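Local coordinates for phosphoribosylaminoimidazole-succinocarboxamide synthase (Ehrlichia chaffeensis str. Arkansas, PDB 3KRE), which catalyses the ATP-dependent joining of L-aspartate to 5-amino-1-(5-phospho-D-ribosyl)imidazole-4-carboxylate, giving SAICAR in de novo purine biosynthesis, at residues 185-189 / 190-194; 245-248 / 249-253. One frame throughout, in Å; residues are numbered along the deposited sequence.

Overall arrangement
Coming from the N terminus, the chain first reaches contact 1 (185-189 with 190-194), where helix 166-189 stops and a tight turn reverses it into strand 192-204, a central strand of the large antiparallel sheet. Contact 2 (245-248 with 249-253) comes later and is local too: it is the opening of helix 246-257, close to the C terminus. The two follow in series, neither nesting nor crossing, with centres about 16 Å apart. They nevertheless touch, for Phe-187 CE1 packs on Val-253 CG1 at 4.0 Å. Helix 246-257 thus lies against the turn of contact 1, while its first turns reach helix 67-84 through Ile-247 and Tyr-250.

Contact 1 (185-189 / 190-194); sequences ELFFN and VGIKL
Phe-187 and Ile-192 meet across a Schellman motif that ends helix 166-189 and turns the chain back into strand 192-204, with Gly-191 as the C-prime residue at positive phi (81°). Two backbone bonds define it: Ile-192 N gives to Phe-187 O at 2.9 Å, and Gly-191 N gives to Phe-188 O, also at 2.9 Å. Val-190 N adds a third, to Phe-187 O, at 3.0 Å. Phe-187 O is therefore gripped twice, by donors that arrive from opposite faces of its carbonyl plane. The short strand segment then runs back nearly antiparallel to the helix, at 158°.

Apolar contacts join the two arms. With chi1 at -81°, Phe-187 CG stands beside the backbone N and opposite the carbonyl carbon, and ring atom CD1 meets the CG2 branch of Ile-192 at 3.8 Å, the two side chains crossing at a slant. Farther round the ring, CE2 has a looser neighbour in Leu-194 CD1. Leu-225 of strand 223-227 touches all three side chains, and Val-253 and Leu-257 of helix 246-257 also pack on Phe-187. On the turn itself, Val-190 CG2 sits 3.3 Å from Phe-187 O.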
loop_
_atom_site.group_PDB
_atom_site.type_symbol
_atom_site.label_atom_id
_atom_site.label_comp_id
_atom_site.label_asym_id
_atom_site.label_seq_id
_atom_site.Cartn_x
_atom_site.Cartn_y
_atom_site.Cartn_z
ATOM N N GLU A 185 -10.470 -10.927 -2.988
ATOM C CA GLU A 185 -10.858 -12.321 -2.869
ATOM C C GLU A 185 -10.096 -13.001 -1.727
ATOM O O GLU A 185 -10.668 -13.718 -0.893
ATOM C CB GLU A 185 -10.637 -13.054 -4.196
ATOM C CG GLU A 185 -10.919 -14.548 -4.099
ATOM C CD GLU A 185 -11.030 -15.251 -5.447
ATOM O OE1 GLU A 185 -11.663 -14.702 -6.384
ATOM O OE2 GLU A 185 -10.517 -16.388 -5.544
ATOM N N LEU A 186 -8.817 -12.728 -1.644
ATOM C CA LEU A 186 -8.038 -13.436 -0.644
ATOM C C LEU A 186 -8.422 -12.954 0.764
ATOM O O LEU A 186 -8.550 -13.778 1.671
ATOM C CB LEU A 186 -6.554 -13.374 -0.982
ATOM C CG LEU A 186 -5.697 -12.222 -0.673
ATOM C CD1 LEU A 186 -5.333 -12.325 0.804
ATOM C CD2 LEU A 186 -4.452 -12.279 -1.632
ATOM N N PHE A 187 -8.728 -11.667 0.912
ATOM C CA PHE A 187 -9.205 -11.156 2.189
ATOM C C PHE A 187 -10.603 -11.667 2.516
ATOM O O PHE A 187 -10.874 -12.074 3.636
ATOM C CB PHE A 187 -9.160 -9.625 2.228
ATOM C CG PHE A 187 -7.802 -9.059 2.541
ATOM C CD1 PHE A 187 -7.159 -9.367 3.728
ATOM C CD2 PHE A 187 -7.176 -8.194 1.667
ATOM C CE1 PHE A 187 -5.908 -8.815 4.037
ATOM C CE2 PHE A 187 -5.950 -7.642 1.990
ATOM C CZ PHE A 187 -5.319 -7.972 3.150
ATOM N N PHE A 188 -11.482 -11.709 1.523
ATOM C CA PHE A 188 -12.838 -12.199 1.747
ATOM C C PHE A 188 -12.820 -13.629 2.291
ATOM O O PHE A 188 -13.593 -13.977 3.174
ATOM C CB PHE A 188 -13.632 -12.159 0.453
ATOM C CG PHE A 188 -15.021 -12.712 0.592
ATOM C CD1 PHE A 188 -16.053 -11.900 1.011
ATOM C CD2 PHE A 188 -15.277 -14.051 0.351
ATOM C CE1 PHE A 188 -17.345 -12.410 1.164
ATOM C CE2 PHE A 188 -16.548 -14.574 0.516
ATOM C CZ PHE A 188 -17.578 -13.748 0.902
ATOM N N ASN A 189 -11.923 -14.439 1.746
ATOM C CA ASN A 189 -11.804 -15.841 2.105
ATOM C C ASN A 189 -11.292 -16.058 3.530
ATOM O O ASN A 189 -11.477 -17.122 4.076
ATOM C CB ASN A 189 -10.982 -16.602 1.038
ATOM C CG ASN A 189 -11.764 -16.749 -0.277
ATOM O OD1 ASN A 189 -12.984 -16.726 -0.265
ATOM N ND2 ASN A 189 -11.062 -16.890 -1.398
ATOM N N VAL A 190 -10.728 -15.028 4.144
ATOM C CA VAL A 190 -10.375 -15.092 5.565
ATOM C C VAL A 190 -11.212 -14.109 6.368
ATOM O O VAL A 190 -10.875 -13.767 7.494
ATOM C CB VAL A 190 -8.857 -14.928 5.775
ATOM C CG1 VAL A 190 -8.131 -16.036 5.058
ATOM C CG2 VAL A 190 -8.402 -13.510 5.326
ATOM N N GLY A 191 -12.337 -13.685 5.809
ATOM C CA GLY A 191 -13.349 -12.942 6.565
ATOM C C GLY A 191 -13.101 -11.452 6.771
ATOM O O GLY A 191 -13.573 -10.861 7.759
ATOM N N ILE A 192 -12.404 -10.849 5.805
ATOM C CA ILE A 192 -12.015 -9.451 5.827
ATOM C C ILE A 192 -12.456 -8.781 4.537
ATOM O O ILE A 192 -12.290 -9.345 3.448
ATOM C CB ILE A 192 -10.472 -9.326 5.923
ATOM C CG1 ILE A 192 -9.986 -9.847 7.299
ATOM C CG2 ILE A 192 -10.058 -7.859 5.671
ATOM C CD1 ILE A 192 -8.413 -9.893 7.563
ATOM N N LYS A 193 -13.034 -7.585 4.666
ATOM C CA LYS A 193 -13.440 -6.780 3.520
ATOM C C LYS A 193 -12.346 -5.788 3.206
ATOM O O LYS A 193 -11.954 -5.010 4.079
ATOM C CB LYS A 193 -14.729 -6.010 3.826
ATOM C CG LYS A 193 -15.255 -5.123 2.713
ATOM C CD LYS A 193 -15.444 -5.905 1.384
ATOM C CE LYS A 193 -15.945 -4.987 0.261
ATOM N NZ LYS A 193 -16.142 -5.722 -1.056
ATOM N N LEU A 194 -11.871 -5.800 1.958
ATOM C CA LEU A 194 -10.922 -4.800 1.498
ATOM C C LEU A 194 -11.702 -3.570 1.093
ATOM O O LEU A 194 -12.358 -3.557 0.050
ATOM C CB LEU A 194 -10.148 -5.304 0.285
ATOM C CG LEU A 194 -9.088 -4.400 -0.315
ATOM C CD1 LEU A 194 -8.019 -4.020 0.728
ATOM C CD2 LEU A 194 -8.426 -5.107 -1.536
#

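Contact 2 (245-248 / 249-253); sequences NVIE and GYREV. With EDO (1,2-ethanediol), chain J; EDO (1,2-ethanediol), chain H.
The Tyr-250 ring meets Val-246 O obliquely: CD2 comes within 3.2 Å of Val-246 O, and CE2 lies 3.9 Å from Val-246 CG1. The two side chains run side by side and point the same way. Tyr-250 CG is turned opposite its carbonyl carbon (chi1 -72°), which keeps the ring next to the preceding turn. Beyond this contact its OH bonds to Asp-221, while Leu-70 and Asn-71 of helix 67-84 pack against the side chain.

The other flat group, the Arg-251 guanidinium, also lies aslant, its NH2 3.7 Å from Ile-247 CG1. A bend at chi3 (-71°) folds the chain back toward Ile-247, and NH2 finds its salt-bridge partner in Glu-66. Glu-248 may add to the local field, though its OE2 stays beyond salt-bridge range of Arg-251 NH1.

All this decorates the first turns of helix 246-257, with Asn-245 at the N-cap position. Successive i to i+4 bonds carry the backbone: Gly-249 N to Asn-245 O, Tyr-250 N to Val-246 O, Arg-251 N to Ile-247 O at 2.8 Å, and Glu-252 N to Glu-248 O. The third runs almost straight along the carbonyl direction.

The Asn-245 side chain makes no capping bond; its ND2 gives instead to O2 of a 1,2-ethanediol (chain H), probably from the crystallisation liquor, whose O1 gives to Glu-252 OE1 at 2.8 Å. A second 1,2-ethanediol (chain J), probably of the same origin, accepts from Asn-245 N through O2, at 2.8 Å, and its O1 gives to Glu-248 OE1 at 2.6 Å.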
loop_
_atom_site.group_PDB
_atom_site.type_symbol
_atom_site.label_atom_id
_atom_site.label_comp_id
_atom_site.label_asym_id
_atom_site.label_seq_id
_atom_site.Cartn_x
_atom_site.Cartn_y
_atom_site.Cartn_z
ATOM N N ASN A 245 -6.117 -0.775 20.546
ATOM C CA ASN A 245 -5.903 -2.108 19.994
ATOM C C ASN A 245 -5.376 -2.050 18.567
ATOM O O ASN A 245 -5.784 -2.802 17.686
ATOM C CB ASN A 245 -7.189 -2.981 20.077
ATOM C CG ASN A 245 -7.290 -3.771 21.369
ATOM O OD1 ASN A 245 -6.753 -3.389 22.415
ATOM N ND2 ASN A 245 -8.055 -4.863 21.317
ATOM N N VAL A 246 -4.457 -1.122 18.324
ATOM C CA VAL A 246 -3.869 -0.979 16.986
ATOM C C VAL A 246 -3.089 -2.225 16.602
ATOM O O VAL A 246 -3.332 -2.825 15.539
ATOM C CB VAL A 246 -2.996 0.309 16.912
ATOM C CG1 VAL A 246 -2.202 0.390 15.582
ATOM C CG2 VAL A 246 -3.907 1.569 17.185
ATOM N N ILE A 247 -2.193 -2.667 17.484
ATOM C CA ILE A 247 -1.352 -3.789 17.119
ATOM C C ILE A 247 -2.198 -5.046 16.992
ATOM O O ILE A 247 -1.944 -5.865 16.121
ATOM C CB ILE A 247 -0.157 -3.976 18.077
ATOM C CG1 ILE A 247 0.936 -4.861 17.441
ATOM C CG2 ILE A 247 -0.663 -4.529 19.417
ATOM C CD1 ILE A 247 1.602 -4.273 16.196
ATOM N N GLU A 248 -3.216 -5.175 17.841
ATOM C CA GLU A 248 -4.124 -6.319 17.780
ATOM C C GLU A 248 -4.821 -6.408 16.420
ATOM O O GLU A 248 -5.031 -7.503 15.891
ATOM C CB GLU A 248 -5.156 -6.246 18.913
ATOM C CG GLU A 248 -4.575 -6.566 20.289
ATOM C CD GLU A 248 -3.797 -5.424 20.969
ATOM O OE1 GLU A 248 -3.801 -4.287 20.450
ATOM O OE2 GLU A 248 -3.171 -5.662 22.050
ATOM N N GLY A 249 -5.190 -5.277 15.846
ATOM C CA GLY A 249 -5.824 -5.310 14.510
ATOM C C GLY A 249 -4.843 -5.797 13.469
ATOM O O GLY A 249 -5.142 -6.672 12.695
ATOM N N TYR A 250 -3.624 -5.269 13.491
ATOM C CA TYR A 250 -2.606 -5.687 12.518
ATOM C C TYR A 250 -2.276 -7.166 12.721
ATOM O O TYR A 250 -2.087 -7.891 11.748
ATOM C CB TYR A 250 -1.324 -4.879 12.664
ATOM C CG TYR A 250 -1.382 -3.436 12.188
ATOM C CD1 TYR A 250 -0.380 -2.926 11.385
ATOM C CD2 TYR A 250 -2.445 -2.597 12.504
ATOM C CE1 TYR A 250 -0.406 -1.596 10.929
ATOM C CE2 TYR A 250 -2.480 -1.259 12.047
ATOM C CZ TYR A 250 -1.438 -0.771 11.294
ATOM O OH TYR A 250 -1.481 0.529 10.845
ATOM N N ARG A 251 -2.223 -7.607 13.973
ATOM C CA ARG A 251 -1.953 -9.018 14.262
ATOM C C ARG A 251 -3.090 -9.922 13.819
ATOM O O ARG A 251 -2.862 -11.025 13.307
ATOM C CB ARG A 251 -1.665 -9.264 15.742
ATOM C CG ARG A 251 -0.871 -10.544 15.974
ATOM C CD ARG A 251 -0.608 -10.782 17.447
ATOM N NE ARG A 251 0.367 -9.813 17.964
ATOM C CZ ARG A 251 0.137 -8.891 18.894
ATOM N NH1 ARG A 251 -1.054 -8.766 19.476
ATOM N NH2 ARG A 251 1.126 -8.095 19.263
ATOM N N GLU A 252 -4.325 -9.469 13.985
ATOM C CA GLU A 252 -5.448 -10.232 13.434
ATOM C C GLU A 252 -5.325 -10.439 11.917
ATOM O O GLU A 252 -5.579 -11.549 11.400
ATOM C CB GLU A 252 -6.773 -9.543 13.802
ATOM C CG GLU A 252 -8.052 -10.192 13.248
ATOM C CD GLU A 252 -9.362 -9.692 13.895
ATOM O OE1 GLU A 252 -9.327 -9.141 15.031
ATOM O OE2 GLU A 252 -10.437 -9.905 13.290
ATOM N N VAL A 253 -4.944 -9.386 11.191
ATOM C CA VAL A 253 -4.781 -9.505 9.746
ATOM C C VAL A 253 -3.671 -10.549 9.481
ATOM O O VAL A 253 -3.842 -11.476 8.658
ATOM C CB VAL A 253 -4.415 -8.165 9.082
ATOM C CG1 VAL A 253 -4.083 -8.360 7.556
ATOM C CG2 VAL A 253 -5.539 -7.143 9.296
HETATM C C1 EDO J . -3.005 -2.322 22.957
HETATM O O1 EDO J . -2.597 -2.232 21.604
HETATM C C2 EDO J . -3.809 -1.124 23.462
HETATM O O2 EDO J . -4.183 -0.161 22.503
HETATM C C1 EDO H . -9.000 -6.001 16.000
HETATM O O1 EDO H . -10.152 -6.780 16.361
HETATM C C2 EDO H . -8.524 -5.049 17.094
HETATM O O2 EDO H . -8.526 -5.732 18.361
#